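Local structure of cephalosporin hydroxylase CMCI (Streptomyces clavuligerus, 2BM8) at the interface of chains A and B and the interface of chains A and C. The protein acts in cephamycin biosynthesis, where it is named a cephalosporin hydroxylase, and by family probably resembles methyltransferases that use S-adenosylmethionine. Sequence-based numbering; all coordinates share one arbitrary frame. Chains: chain A/B/C, Cephalosporin hydroxylase CMCI.

Contact 1: the interface of chains A and B. Residues chain A 29, 32-36, 48; chain B 213-216.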
# COMPACT_ATOMS: atom_id res chain seq x y z
N LEU A 29 -1.02 27.42 9.77
CA LEU A 29 0.19 26.85 9.18
C LEU A 29 1.34 27.03 10.19
O LEU A 29 1.53 28.12 10.76
CB LEU A 29 0.50 27.56 7.86
CG LEU A 29 0.72 26.73 6.60
CD1 LEU A 29 -0.37 25.71 6.34
CD2 LEU A 29 0.82 27.69 5.44
N ARG A 32 5.88 26.23 7.93
CA ARG A 32 6.17 26.78 6.61
C ARG A 32 5.50 28.13 6.45
O ARG A 32 4.51 28.39 7.11
CB ARG A 32 5.63 25.83 5.53
CG ARG A 32 4.11 25.79 5.43
CD ARG A 32 3.54 24.54 4.80
NE ARG A 32 3.94 23.35 5.54
CZ ARG A 32 3.65 22.10 5.18
NH1 ARG A 32 2.94 21.85 4.09
NH2 ARG A 32 4.07 21.10 5.94
N PRO A 33 6.00 28.97 5.56
CA PRO A 33 5.31 30.22 5.24
C PRO A 33 4.07 29.95 4.41
O PRO A 33 4.02 28.96 3.65
CB PRO A 33 6.33 30.99 4.41
CG PRO A 33 7.17 29.93 3.78
CD PRO A 33 7.25 28.83 4.79
N ARG A 34 3.06 30.80 4.54
CA ARG A 34 1.89 30.68 3.68
C ARG A 34 2.25 30.96 2.22
O ARG A 34 1.68 30.36 1.29
CB ARG A 34 0.78 31.63 4.15
CG ARG A 34 -0.44 31.46 3.34
CD ARG A 34 -1.74 31.73 4.05
NE ARG A 34 -2.83 31.60 3.09
CZ ARG A 34 -4.05 32.05 3.27
NH1 ARG A 34 -4.39 32.68 4.38
NH2 ARG A 34 -4.96 31.87 2.31
N ASP A 35 3.22 31.85 2.02
CA ASP A 35 3.69 32.23 0.70
C ASP A 35 5.04 31.59 0.37
O ASP A 35 6.10 32.06 0.82
CB ASP A 35 3.79 33.75 0.60
CG ASP A 35 2.44 34.43 0.60
OD1 ASP A 35 1.53 33.98 -0.14
OD2 ASP A 35 2.21 35.42 1.32
N TRP A 36 4.99 30.52 -0.40
CA TRP A 36 6.20 29.84 -0.85
C TRP A 36 6.71 30.48 -2.14
O TRP A 36 5.96 30.59 -3.11
CB TRP A 36 5.92 28.35 -1.06
CG TRP A 36 7.17 27.56 -1.09
CD1 TRP A 36 7.96 27.34 -2.16
CD2 TRP A 36 7.82 26.95 0.03
NE1 TRP A 36 9.05 26.60 -1.79
CE2 TRP A 36 8.99 26.34 -0.45
CE3 TRP A 36 7.52 26.83 1.40
CZ2 TRP A 36 9.88 25.63 0.38
CZ3 TRP A 36 8.41 26.13 2.23
CH2 TRP A 36 9.57 25.54 1.71
N LEU A 48 -0.23 18.30 4.01
CA LEU A 48 -1.33 19.24 4.14
C LEU A 48 -0.93 20.55 4.84
O LEU A 48 -1.34 21.64 4.42
CB LEU A 48 -2.49 18.55 4.87
CG LEU A 48 -3.90 19.15 4.83
CD1 LEU A 48 -4.27 19.75 3.48
CD2 LEU A 48 -4.91 18.11 5.24
N MET B 213 3.17 30.62 -4.26
CA MET B 213 2.32 29.45 -4.07
C MET B 213 1.69 29.52 -2.68
O MET B 213 2.40 29.57 -1.67
CB MET B 213 3.12 28.16 -4.21
CG MET B 213 2.27 26.92 -4.05
SD MET B 213 3.04 25.45 -4.71
CE MET B 213 4.62 25.51 -3.87
N ASP B 214 0.36 29.52 -2.63
CA ASP B 214 -0.38 29.62 -1.38
C ASP B 214 -0.45 28.25 -0.71
O ASP B 214 -1.20 27.39 -1.13
CB ASP B 214 -1.78 30.14 -1.65
CG ASP B 214 -2.57 30.38 -0.38
OD1 ASP B 214 -2.12 29.96 0.70
OD2 ASP B 214 -3.65 30.97 -0.36
N MET B 215 0.30 28.08 0.37
CA MET B 215 0.48 26.78 0.97
C MET B 215 -0.68 26.30 1.82
O MET B 215 -0.70 25.13 2.20
CB MET B 215 1.75 26.77 1.82
CG MET B 215 3.00 26.99 1.01
SD MET B 215 3.22 25.84 -0.34
CE MET B 215 3.86 24.41 0.58
N LEU B 216 -1.62 27.18 2.14
CA LEU B 216 -2.85 26.75 2.80
C LEU B 216 -3.74 25.90 1.89
O LEU B 216 -4.38 24.95 2.35
CB LEU B 216 -3.65 27.95 3.31
CG LEU B 216 -4.80 27.62 4.29
CD1 LEU B 216 -4.29 26.92 5.52
CD2 LEU B 216 -5.55 28.89 4.69
O HOH W 1 -2.57 22.75 1.77
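A:Arg34 meets B:Asp214 side-on, one nitrogen to each carboxylate oxygen. NE of A:Arg34 lies 3.0 Å from OD1 of B:Asp214 in a salt bridge, and NH2 of the arginine lies 3.1 Å from OD2, which uses its syn lone pair. The two flat groups are turned 34° apart, yet both oxygens stay close to the guanidinium plane. With CG anti to the backbone N (chi1 -176°) and a bend at chi2, the arginine chain crosses the aspartate obliquely and brings NE and NH2 to its carboxylate. OD1 also accepts the backbone N of B:Leu216, which approaches from the opposite face of the carboxylate to NE and so would limit its rotation. Over one guanidinium face sits the methyl CD2 of B:Leu216, 3.8 Å from CZ of A:Arg34. B:Met215 bends at chi2, which sets SD 3.8 Å from CB of A:Trp36, while A:Leu29 crosses it at about a right angle. Backbone bonds run from B:Met215 N to A:Arg34 O (2.8 Å) and in both directions between A:Trp36 and B:Met213. A water joins A:Leu48 O to B:Met215 O. In the fold, strand 35-37 of chain A pairs antiparallel with strand 211-214 of chain B.

Contact 2: the interface of chains A and B. Residues chain A 189, 193, 200, 204, 226; chain B 41-42.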
# COMPACT_ATOMS: atom_id res chain seq x y z
N ILE A 189 -22.43 1.67 12.12
CA ILE A 189 -22.76 0.31 11.68
C ILE A 189 -21.51 -0.56 11.49
O ILE A 189 -21.49 -1.70 11.93
CB ILE A 189 -23.70 0.32 10.42
CG1 ILE A 189 -25.15 0.54 10.88
CG2 ILE A 189 -23.58 -0.98 9.63
CD1 ILE A 189 -26.21 0.31 9.81
N TYR A 193 -20.97 -4.03 13.90
CA TYR A 193 -20.80 -5.33 13.26
C TYR A 193 -19.45 -5.95 13.62
O TYR A 193 -19.34 -7.18 13.74
CB TYR A 193 -20.92 -5.21 11.73
CG TYR A 193 -20.61 -6.50 10.99
CD1 TYR A 193 -21.41 -7.62 11.13
CD2 TYR A 193 -19.49 -6.59 10.15
CE1 TYR A 193 -21.13 -8.82 10.45
CE2 TYR A 193 -19.20 -7.77 9.46
CZ TYR A 193 -20.02 -8.88 9.61
OH TYR A 193 -19.74 -10.05 8.94
N PHE A 200 -25.86 -8.05 15.85
CA PHE A 200 -26.12 -6.98 14.89
C PHE A 200 -26.82 -7.51 13.64
O PHE A 200 -27.76 -6.90 13.14
CB PHE A 200 -24.84 -6.25 14.49
CG PHE A 200 -25.05 -5.24 13.39
CD1 PHE A 200 -25.61 -4.01 13.67
CD2 PHE A 200 -24.74 -5.56 12.07
CE1 PHE A 200 -25.84 -3.10 12.67
CE2 PHE A 200 -24.96 -4.65 11.06
CZ PHE A 200 -25.51 -3.42 11.36
N LEU A 204 -30.55 -6.27 12.62
CA LEU A 204 -30.78 -5.68 11.29
C LEU A 204 -31.67 -6.61 10.50
O LEU A 204 -32.55 -6.17 9.76
CB LEU A 204 -29.47 -5.47 10.52
CG LEU A 204 -29.00 -4.07 10.10
CD1 LEU A 204 -28.24 -4.16 8.77
CD2 LEU A 204 -30.09 -3.02 10.00
N ARG A 226 -22.30 1.33 4.43
CA ARG A 226 -23.27 0.30 4.80
C ARG A 226 -24.35 0.74 5.80
O ARG A 226 -24.91 -0.09 6.52
CB ARG A 226 -22.54 -0.94 5.31
CG ARG A 226 -21.73 -1.66 4.25
CD ARG A 226 -20.79 -2.69 4.83
NE ARG A 226 -19.66 -2.07 5.53
CZ ARG A 226 -18.79 -2.74 6.28
NH1 ARG A 226 -18.94 -4.06 6.44
NH2 ARG A 226 -17.78 -2.12 6.88
N TRP B 41 -27.32 -8.80 4.84
CA TRP B 41 -26.59 -7.53 4.84
C TRP B 41 -25.07 -7.68 4.75
O TRP B 41 -24.39 -6.89 4.09
CB TRP B 41 -26.97 -6.71 6.09
CG TRP B 41 -26.13 -5.49 6.31
CD1 TRP B 41 -26.39 -4.23 5.89
CD2 TRP B 41 -24.88 -5.43 7.00
NE1 TRP B 41 -25.39 -3.38 6.28
CE2 TRP B 41 -24.45 -4.09 6.97
CE3 TRP B 41 -24.08 -6.37 7.66
CZ2 TRP B 41 -23.26 -3.67 7.57
CZ3 TRP B 41 -22.90 -5.96 8.25
CH2 TRP B 41 -22.50 -4.62 8.20
N ALA B 42 -24.53 -8.71 5.41
CA ALA B 42 -23.09 -8.95 5.46
C ALA B 42 -22.50 -9.48 4.14
O ALA B 42 -21.30 -9.40 3.92
CB ALA B 42 -22.77 -9.92 6.60
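B:Trp41 inserts its indole among A:Tyr193, A:Phe200, A:Leu204 and A:Arg226, hiding 109 Å² of its surface. Aromatic contacts come first. The rim of the six-membered ring points at the face of A:Tyr193, with CZ3 of B:Trp41 3.6 Å from CG of the tyrosine and the planes 71° apart. A:Phe200, an engineered residue replacing leucine, instead turns its own edge onto the indole face, CE2 lying 3.7 Å from CZ3 of B:Trp41; this second edge-to-face pair therefore does not describe the natural protein. Among aliphatic groups, the methyl CD1 of A:Leu204 lies over the five-membered ring on that same face, 3.4 Å from CD1 of B:Trp41, a CH-pi contact. CG2 of A:Ile189 touches the rim at CZ2. On the other side of the indole plane runs the A:Arg226 side chain, CB 3.6 Å from CZ2 of B:Trp41, its guanidinium turned within 6° of parallel to the rings. The polar contact is weak: the indole NE1 of B:Trp41 donates to the backbone O of A:Arg226 at 3.3 Å, the acceptor lying at the indole edge. With CG anti to the backbone N (chi1 171°), the indole projects from 3-10 helix 38-43 into this pocket. In the deposited assembly the site would anchor the N-terminal part of one subunit to the C-terminal half of another, apparently mainly through shape and apolar contact.

Contact 3: the interface of chains A and C. Residues chain A 15-17, 19, 53; chain C 194-195.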
# COMPACT_ATOMS: atom_id res chain seq x y z
N PHE A 15 -14.65 15.22 23.81
CA PHE A 15 -14.27 15.71 22.48
C PHE A 15 -14.12 14.62 21.42
O PHE A 15 -13.81 14.92 20.26
CB PHE A 15 -12.97 16.51 22.56
CG PHE A 15 -12.97 17.53 23.65
CD1 PHE A 15 -11.92 17.58 24.56
CD2 PHE A 15 -14.03 18.43 23.78
CE1 PHE A 15 -11.93 18.52 25.59
CE2 PHE A 15 -14.04 19.36 24.79
CZ PHE A 15 -12.99 19.42 25.70
N ARG A 16 -14.32 13.37 21.81
CA ARG A 16 -14.25 12.24 20.88
C ARG A 16 -15.13 12.47 19.64
O ARG A 16 -16.34 12.64 19.75
CB ARG A 16 -14.65 10.93 21.58
CG ARG A 16 -13.93 9.70 21.07
CD ARG A 16 -14.81 8.46 20.87
NE ARG A 16 -14.03 7.21 20.94
CZ ARG A 16 -13.14 6.80 20.03
NH1 ARG A 16 -12.87 7.52 18.93
NH2 ARG A 16 -12.50 5.64 20.21
N GLY A 17 -14.50 12.51 18.46
CA GLY A 17 -15.20 12.65 17.20
C GLY A 17 -15.69 14.06 16.89
O GLY A 17 -16.28 14.29 15.83
N GLY A 19 -14.07 17.47 18.67
CA GLY A 19 -13.00 18.45 18.74
C GLY A 19 -13.16 19.31 19.96
O GLY A 19 -14.15 19.20 20.70
N PHE A 53 -7.97 16.34 10.89
CA PHE A 53 -8.99 15.74 11.74
C PHE A 53 -10.41 16.05 11.24
O PHE A 53 -11.06 15.20 10.63
CB PHE A 53 -8.86 16.12 13.21
CG PHE A 53 -10.09 15.82 14.00
CD1 PHE A 53 -10.66 16.77 14.84
CD2 PHE A 53 -10.74 14.59 13.85
CE1 PHE A 53 -11.82 16.49 15.54
CE2 PHE A 53 -11.91 14.30 14.54
CZ PHE A 53 -12.45 15.25 15.39
N ARG C 194 -5.53 13.15 18.48
CA ARG C 194 -6.26 13.48 17.26
C ARG C 194 -7.43 14.43 17.53
O ARG C 194 -7.60 15.41 16.83
CB ARG C 194 -6.76 12.20 16.60
CG ARG C 194 -7.58 12.40 15.35
CD ARG C 194 -7.61 11.20 14.42
NE ARG C 194 -8.24 11.50 13.12
CZ ARG C 194 -7.66 12.18 12.13
NH1 ARG C 194 -6.41 12.65 12.24
NH2 ARG C 194 -8.33 12.38 11.00
N TYR C 195 -8.23 14.14 18.56
CA TYR C 195 -9.47 14.89 18.80
C TYR C 195 -9.28 16.17 19.60
O TYR C 195 -10.10 17.08 19.51
CB TYR C 195 -10.50 14.01 19.52
CG TYR C 195 -10.86 12.74 18.78
CD1 TYR C 195 -10.88 11.50 19.43
CD2 TYR C 195 -11.20 12.78 17.43
CE1 TYR C 195 -11.21 10.34 18.74
CE2 TYR C 195 -11.54 11.62 16.73
CZ TYR C 195 -11.54 10.41 17.39
OH TYR C 195 -11.88 9.27 16.68
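The A:Arg16 to A:Gly17 peptide lies over the ring of C:Tyr195, the glycine in a left-handed conformation (phi 77°) and the tyrosine still near helical values at the end of its helix. The glycine N of A:Gly17 stands above the ring centre, 3.5 Å from CD2 of C:Tyr195. A:Arg16 adds its side chain to the same partner: CG packs 3.6 Å from CE1 of C:Tyr195, and the chain, bent at its second torsion, brings NH1 to 3.0 Å from the phenol OH, a distance and chemistry that fit a hydrogen bond. The oxygen lies at the guanidinium edge, in its plane. At its CD2 edge the tyrosine points into a face of A:Phe53 near the rim, CD2 lying 3.3 Å from CE2 of A:Phe53 and the planes 68° apart. A chi1 of -58° sets CG of C:Tyr195 beside its backbone N and turns one ring face to the glycine peptide and the CD2 edge to A:Phe53. An alanine here would probably leave the A:Phe53 face and the glycine peptide facing a gap, and the A:Arg16 guanidinium without its phenol mate. Beside the tyrosine in sequence, C:Arg194 extends past A:Phe53 and lays a guanidinium face against its CA, which is 3.5 Å from NH2 of C:Arg194. In the fold, the C-terminal end of helix 189-195 of chain C is received by two loops of chain A, one following 3-10 helix 12-15 and the other carrying A:Phe53.

Contacts 1 and 2 belong to one two-fold interface between chains A and B, the centres of their C-alpha atoms about 43 Å apart; that of contact 3, between A and C, lies about 25 Å from each. The chains exchange roles: A supplies the N-terminal segment in contact 1, B supplies it in contact 2. The strand at 35-37 runs directly into the 3-10 helix at 38-43, so one arm serves both. Helix 189-195 links contacts 2 and 3, offering A:Tyr193 to one neighbour and, in its chain C copy, C:Arg194 and C:Tyr195 to another. Two different two-fold interfaces on one subunit are consistent with the six-chain deposited assembly.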